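Local coordinates for Rho guanyl nucleotide exchange factor (Rom2), putative (Aspergillus fumigatus Af293, PDB 5O51), which probably acts, as a whole protein, as a guanine-nucleotide exchange factor for Rho-type GTPases, the part here being its CNH domain, a seven-bladed beta-propeller, at residues Q110-F115 with S129-A134; S137-Y142 with Y174-E179. All blocks are in the same frame, centred on the assembly; numbering follows the deposited sequence.

Contact 1: Q110-F115 with S129-A134; sequences QGHANF and SVKTSA
Phe115 and Val130 form an antiparallel hydrogen-bonded pair, and because Asn114 also faces Val130 the edge carries a classic beta bulge. Val130 O accepts from both Asn114 N, at 3.0 Å, and Phe115 N, at 3.3 Å, while Val130 N gives a nearly straight bond (169°) to Phe115 O. Asn114 has CG beside its own backbone N (chi1 -58°), and its OD1 takes the N-H of Thr132 at 2.9 Å, the donor standing 37° above the carbonyl plane, a side-chain-to-backbone bond beside the bulge. The Phe115 ring lies flat against Val130, whose CB sits over the ring centre, 4.0 Å above its plane, and the two side chains lie alongside each other with a common heading. At the Gln110 end of the loop Ser129 OG makes a weak bond to Gln110 OE1, and the same amide is tied by NE2 to His112 O. Lys131 crosses the exposed His112 at about a right angle, CD 3.6 Å from ND1. Strand 137-143 flanks 125-132 on its other edge, with Ile139 against Val130, while Gln110 pairs with Leu85 of strand 84-89, so the loop 111-114 passes from one four-stranded sheet to the next.

Contact 2: S137-Y142 with Y174-E179; sequences STIKVY and YYIPAE
Ile139 and Ile176 meet on the buried face of two antiparallel strands, CD1 of Ile139 pressed to within 3.5 Å of CG1 of Ile176, closer than two such carbons normally approach. With CG1 beside the Ile176 backbone N (chi1 -61°), that carbon is the one Ile139 meets. On the same face Val141 CG2 comes up to the rim of the Tyr174 ring, near the ring plane and 3.7 Å from CE1; the phenol OH is bonded to Leu203 O. Backbone bonds join Ile139 to Tyr174 in both directions, Tyr174 N to Ile139 O being 2.8 Å. Between Ser137 and Ile176 the pairing is less even: Ser137 N reaches Ile176 O at 2.9 Å, but the return bond is weak. The face bearing Thr138 and Tyr175 is looser and nearer solvent, the exposed Tyr175 ring bringing CD1 no closer than 4.0 Å to Ser137 O. Past the strand end, at the inverse gamma turn centred on Pro177, Ser137 OG bonds Ala178 O at 2.7 Å, and is also hydrogen-bonded with Thr132 OG1 and Ser180 OG. This is the pairing of the third and outermost fourth strands of a beta-propeller blade, the chain then leaving for the next.

How the contacts relate
Both contacts centre on one four-stranded antiparallel blade of the CNH propeller, ordered 115-120, 125-132, 137-143, 169-176, contact 1 beginning on the last residue of the preceding sheet; their centres lie about 8 Å apart. Contact 1 closes before contact 2 opens: the chain enters from the preceding blade at 110-115, runs up and down the sheet, and leaves at 174-179 towards strand 180-186 of the following one. Strands 125-132 and 137-143, neighbours in the sheet, join the two, with Lys131 O 2.8 Å from Thr138 N and Thr132 OG1 2.6 Å from Ser137 OG, both probable hydrogen bonds. Together the contacts span the blade's width and include the chain's entry and exit.

Contact 1: Q110-F115 with S129-A134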
loop_
_atom_site.group_PDB
_atom_site.type_symbol
_atom_site.label_atom_id
_atom_site.label_comp_id
_atom_site.label_asym_id
_atom_site.label_seq_id
_atom_site.Cartn_x
_atom_site.Cartn_y
_atom_site.Cartn_z
ATOM N N GLN A 110 1.190 -18.627 -2.745
ATOM C CA GLN A 110 -0.194 -18.912 -2.632
ATOM C C GLN A 110 -0.872 -18.722 -3.997
ATOM O O GLN A 110 -0.644 -17.694 -4.715
ATOM C CB GLN A 110 -0.787 -17.951 -1.641
ATOM C CG GLN A 110 -2.298 -18.005 -1.563
ATOM C CD GLN A 110 -2.803 -17.542 -0.213
ATOM O OE1 GLN A 110 -2.331 -18.013 0.831
ATOM N NE2 GLN A 110 -3.782 -16.637 -0.220
ATOM N N GLY A 111 -1.778 -19.664 -4.279
ATOM C CA GLY A 111 -2.468 -19.764 -5.546
ATOM C C GLY A 111 -3.486 -18.723 -5.909
ATOM O O GLY A 111 -3.563 -18.336 -7.103
ATOM N N HIS A 112 -4.276 -18.293 -4.918
ATOM C CA HIS A 112 -5.396 -17.372 -5.122
ATOM C C HIS A 112 -5.251 -16.327 -4.023
ATOM O O HIS A 112 -5.193 -16.696 -2.881
ATOM C CB HIS A 112 -6.749 -18.115 -5.021
ATOM C CG HIS A 112 -7.910 -17.338 -5.569
ATOM N ND1 HIS A 112 -8.578 -16.381 -4.837
ATOM C CD2 HIS A 112 -8.498 -17.356 -6.789
ATOM C CE1 HIS A 112 -9.522 -15.836 -5.585
ATOM N NE2 HIS A 112 -9.501 -16.418 -6.771
ATOM N N ALA A 113 -5.123 -15.043 -4.365
ATOM C CA ALA A 113 -4.991 -13.970 -3.357
ATOM C C ALA A 113 -5.427 -12.682 -3.952
ATOM O O ALA A 113 -5.145 -12.376 -5.125
ATOM C CB ALA A 113 -3.544 -13.861 -2.848
ATOM N N ASN A 114 -6.108 -11.902 -3.160
ATOM C CA ASN A 114 -6.570 -10.579 -3.555
ATOM C C ASN A 114 -5.619 -9.415 -3.179
ATOM O O ASN A 114 -5.538 -8.483 -3.924
ATOM C CB ASN A 114 -7.982 -10.370 -2.964
ATOM C CG ASN A 114 -8.940 -11.448 -3.455
ATOM O OD1 ASN A 114 -9.310 -12.378 -2.720
ATOM N ND2 ASN A 114 -9.218 -11.406 -4.758
ATOM N N PHE A 115 -4.975 -9.450 -2.012
ATOM C CA PHE A 115 -3.878 -8.519 -1.654
ATOM C C PHE A 115 -2.917 -9.155 -0.661
ATOM O O PHE A 115 -3.134 -10.301 -0.212
ATOM C CB PHE A 115 -4.335 -7.098 -1.214
ATOM C CG PHE A 115 -5.215 -7.035 0.015
ATOM C CD1 PHE A 115 -6.598 -7.158 -0.099
ATOM C CD2 PHE A 115 -4.691 -6.724 1.256
ATOM C CE1 PHE A 115 -7.424 -7.052 1.013
ATOM C CE2 PHE A 115 -5.508 -6.608 2.376
ATOM C CZ PHE A 115 -6.876 -6.772 2.259
ATOM N N SER A 129 -1.029 -12.909 3.102
ATOM C CA SER A 129 -1.893 -12.885 1.915
ATOM C C SER A 129 -3.351 -13.048 2.316
ATOM O O SER A 129 -3.675 -13.885 3.137
ATOM C CB SER A 129 -1.516 -14.005 0.977
ATOM O OG SER A 129 -1.654 -15.218 1.634
ATOM N N VAL A 130 -4.216 -12.238 1.729
ATOM C CA VAL A 130 -5.610 -12.138 2.095
ATOM C C VAL A 130 -6.449 -12.466 0.876
ATOM O O VAL A 130 -6.309 -11.814 -0.150
ATOM C CB VAL A 130 -5.913 -10.719 2.520
ATOM C CG1 VAL A 130 -7.398 -10.540 2.865
ATOM C CG2 VAL A 130 -4.999 -10.337 3.679
ATOM N N LYS A 131 -7.266 -13.517 0.971
ATOM C CA LYS A 131 -8.453 -13.667 0.117
ATOM C C LYS A 131 -9.684 -13.001 0.744
ATOM O O LYS A 131 -9.900 -13.114 1.916
ATOM C CB LYS A 131 -8.765 -15.138 -0.126
ATOM C CG LYS A 131 -10.060 -15.347 -0.918
ATOM C CD LYS A 131 -10.112 -16.708 -1.582
ATOM C CE LYS A 131 -10.118 -17.844 -0.569
ATOM N NZ LYS A 131 -10.149 -19.129 -1.306
ATOM N N THR A 132 -10.508 -12.336 -0.038
ATOM C CA THR A 132 -11.644 -11.611 0.517
ATOM C C THR A 132 -12.737 -11.514 -0.520
ATOM O O THR A 132 -12.454 -11.510 -1.712
ATOM C CB THR A 132 -11.229 -10.184 0.999
ATOM O OG1 THR A 132 -12.310 -9.538 1.705
ATOM C CG2 THR A 132 -10.772 -9.293 -0.179
ATOM N N SER A 133 -13.981 -11.473 -0.049
ATOM C CA SER A 133 -15.169 -11.189 -0.871
ATOM C C SER A 133 -16.132 -10.352 -0.014
ATOM O O SER A 133 -15.835 -10.107 1.144
ATOM C CB SER A 133 -15.834 -12.510 -1.299
ATOM O OG SER A 133 -15.885 -13.441 -0.226
ATOM N N ALA A 134 -17.263 -9.900 -0.565
ATOM C CA ALA A 134 -18.414 -9.485 0.271
ATOM C C ALA A 134 -18.976 -10.819 0.774
ATOM O O ALA A 134 -19.478 -11.614 -0.025
ATOM C CB ALA A 134 -19.450 -8.714 -0.539
#

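Contact 2: S137-Y142 with Y174-E179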
loop_
_atom_site.group_PDB
_atom_site.type_symbol
_atom_site.label_atom_id
_atom_site.label_comp_id
_atom_site.label_asym_id
_atom_site.label_seq_id
_atom_site.Cartn_x
_atom_site.Cartn_y
_atom_site.Cartn_z
ATOM N N SER A 137 -13.202 -13.223 4.620
ATOM C CA SER A 137 -11.799 -12.991 4.354
ATOM C C SER A 137 -10.955 -14.089 4.995
ATOM O O SER A 137 -11.177 -14.461 6.125
ATOM C CB SER A 137 -11.380 -11.584 4.885
ATOM O OG SER A 137 -11.981 -10.492 4.140
ATOM N N THR A 138 -9.966 -14.594 4.280
ATOM C CA THR A 138 -9.072 -15.619 4.813
ATOM C C THR A 138 -7.663 -15.066 4.775
ATOM O O THR A 138 -7.210 -14.629 3.703
ATOM C CB THR A 138 -9.111 -16.866 3.945
ATOM O OG1 THR A 138 -10.463 -17.331 3.873
ATOM C CG2 THR A 138 -8.143 -17.952 4.495
ATOM N N ILE A 139 -6.981 -15.101 5.922
ATOM C CA ILE A 139 -5.662 -14.523 6.050
ATOM C C ILE A 139 -4.606 -15.592 6.306
ATOM O O ILE A 139 -4.707 -16.321 7.283
ATOM C CB ILE A 139 -5.599 -13.529 7.224
ATOM C CG1 ILE A 139 -6.421 -12.269 6.939
ATOM C CG2 ILE A 139 -4.160 -13.134 7.485
ATOM C CD1 ILE A 139 -7.794 -12.289 7.546
ATOM N N LYS A 140 -3.537 -15.599 5.507
ATOM C CA LYS A 140 -2.432 -16.530 5.688
ATOM C C LYS A 140 -1.142 -15.779 5.939
ATOM O O LYS A 140 -0.908 -14.725 5.345
ATOM C CB LYS A 140 -2.271 -17.417 4.478
ATOM C CG LYS A 140 -3.351 -18.453 4.304
ATOM C CD LYS A 140 -2.784 -19.695 3.620
ATOM C CE LYS A 140 -3.884 -20.603 3.088
ATOM N NZ LYS A 140 -3.544 -21.156 1.746
ATOM N N VAL A 141 -0.298 -16.334 6.799
ATOM C CA VAL A 141 0.871 -15.634 7.315
ATOM C C VAL A 141 2.111 -16.513 7.046
ATOM O O VAL A 141 1.968 -17.700 7.010
ATOM C CB VAL A 141 0.603 -15.319 8.792
ATOM C CG1 VAL A 141 1.705 -14.455 9.385
ATOM C CG2 VAL A 141 -0.774 -14.675 8.936
ATOM N N TYR A 142 3.283 -15.938 6.754
ATOM C CA TYR A 142 4.463 -16.712 6.247
ATOM C C TYR A 142 5.762 -16.227 6.809
ATOM O O TYR A 142 5.916 -15.043 7.041
ATOM C CB TYR A 142 4.614 -16.593 4.733
ATOM C CG TYR A 142 3.559 -17.322 3.969
ATOM C CD1 TYR A 142 2.311 -16.753 3.798
ATOM C CD2 TYR A 142 3.797 -18.581 3.429
ATOM C CE1 TYR A 142 1.303 -17.410 3.132
ATOM C CE2 TYR A 142 2.788 -19.253 2.772
ATOM C CZ TYR A 142 1.547 -18.652 2.622
ATOM O OH TYR A 142 0.519 -19.260 1.948
ATOM N N TYR A 174 -5.964 -17.504 9.536
ATOM C CA TYR A 174 -7.089 -16.894 10.281
ATOM C C TYR A 174 -8.301 -16.780 9.382
ATOM O O TYR A 174 -8.186 -16.824 8.151
ATOM C CB TYR A 174 -6.766 -15.484 10.876
ATOM C CG TYR A 174 -5.491 -15.414 11.682
ATOM C CD1 TYR A 174 -4.258 -15.434 11.035
ATOM C CD2 TYR A 174 -5.501 -15.346 13.078
ATOM C CE1 TYR A 174 -3.071 -15.403 11.732
ATOM C CE2 TYR A 174 -4.311 -15.316 13.798
ATOM C CZ TYR A 174 -3.094 -15.343 13.113
ATOM O OH TYR A 174 -1.862 -15.316 13.728
ATOM N N TYR A 175 -9.457 -16.628 10.013
ATOM C CA TYR A 175 -10.727 -16.431 9.316
ATOM C C TYR A 175 -11.432 -15.186 9.871
ATOM O O TYR A 175 -11.307 -14.884 11.052
ATOM C CB TYR A 175 -11.623 -17.665 9.465
ATOM C CG TYR A 175 -13.014 -17.406 8.920
ATOM C CD1 TYR A 175 -13.275 -17.548 7.557
ATOM C CD2 TYR A 175 -14.055 -16.938 9.755
ATOM C CE1 TYR A 175 -14.536 -17.274 7.032
ATOM C CE2 TYR A 175 -15.323 -16.651 9.239
ATOM C CZ TYR A 175 -15.558 -16.835 7.876
ATOM O OH TYR A 175 -16.803 -16.582 7.325
ATOM N N ILE A 176 -12.153 -14.458 9.015
ATOM C CA ILE A 176 -12.795 -13.179 9.383
ATOM C C ILE A 176 -14.120 -13.118 8.623
ATOM O O ILE A 176 -14.110 -13.157 7.373
ATOM C CB ILE A 176 -11.970 -11.916 8.937
ATOM C CG1 ILE A 176 -10.562 -11.842 9.585
ATOM C CG2 ILE A 176 -12.751 -10.603 9.174
ATOM C CD1 ILE A 176 -10.523 -11.276 10.983
ATOM N N PRO A 177 -15.257 -12.975 9.335
ATOM C CA PRO A 177 -16.554 -12.923 8.636
ATOM C C PRO A 177 -16.926 -11.519 8.153
ATOM O O PRO A 177 -17.957 -10.987 8.576
ATOM C CB PRO A 177 -17.537 -13.432 9.711
ATOM C CG PRO A 177 -16.939 -12.947 10.990
ATOM C CD PRO A 177 -15.443 -13.076 10.803
ATOM N N ALA A 178 -16.088 -10.945 7.280
ATOM C CA ALA A 178 -16.368 -9.675 6.566
ATOM C C ALA A 178 -15.405 -9.379 5.379
ATOM O O ALA A 178 -14.274 -9.867 5.324
ATOM C CB ALA A 178 -16.347 -8.515 7.542
ATOM N N GLU A 179 -15.873 -8.552 4.450
ATOM C CA GLU A 179 -15.027 -8.014 3.372
ATOM C C GLU A 179 -13.902 -7.104 3.943
ATOM O O GLU A 179 -14.201 -6.167 4.702
ATOM C CB GLU A 179 -15.889 -7.221 2.376
ATOM C CG GLU A 179 -15.177 -6.844 1.066
ATOM C CD GLU A 179 -16.055 -6.067 0.091
ATOM O OE1 GLU A 179 -16.857 -5.211 0.533
ATOM O OE2 GLU A 179 -15.935 -6.308 -1.131
#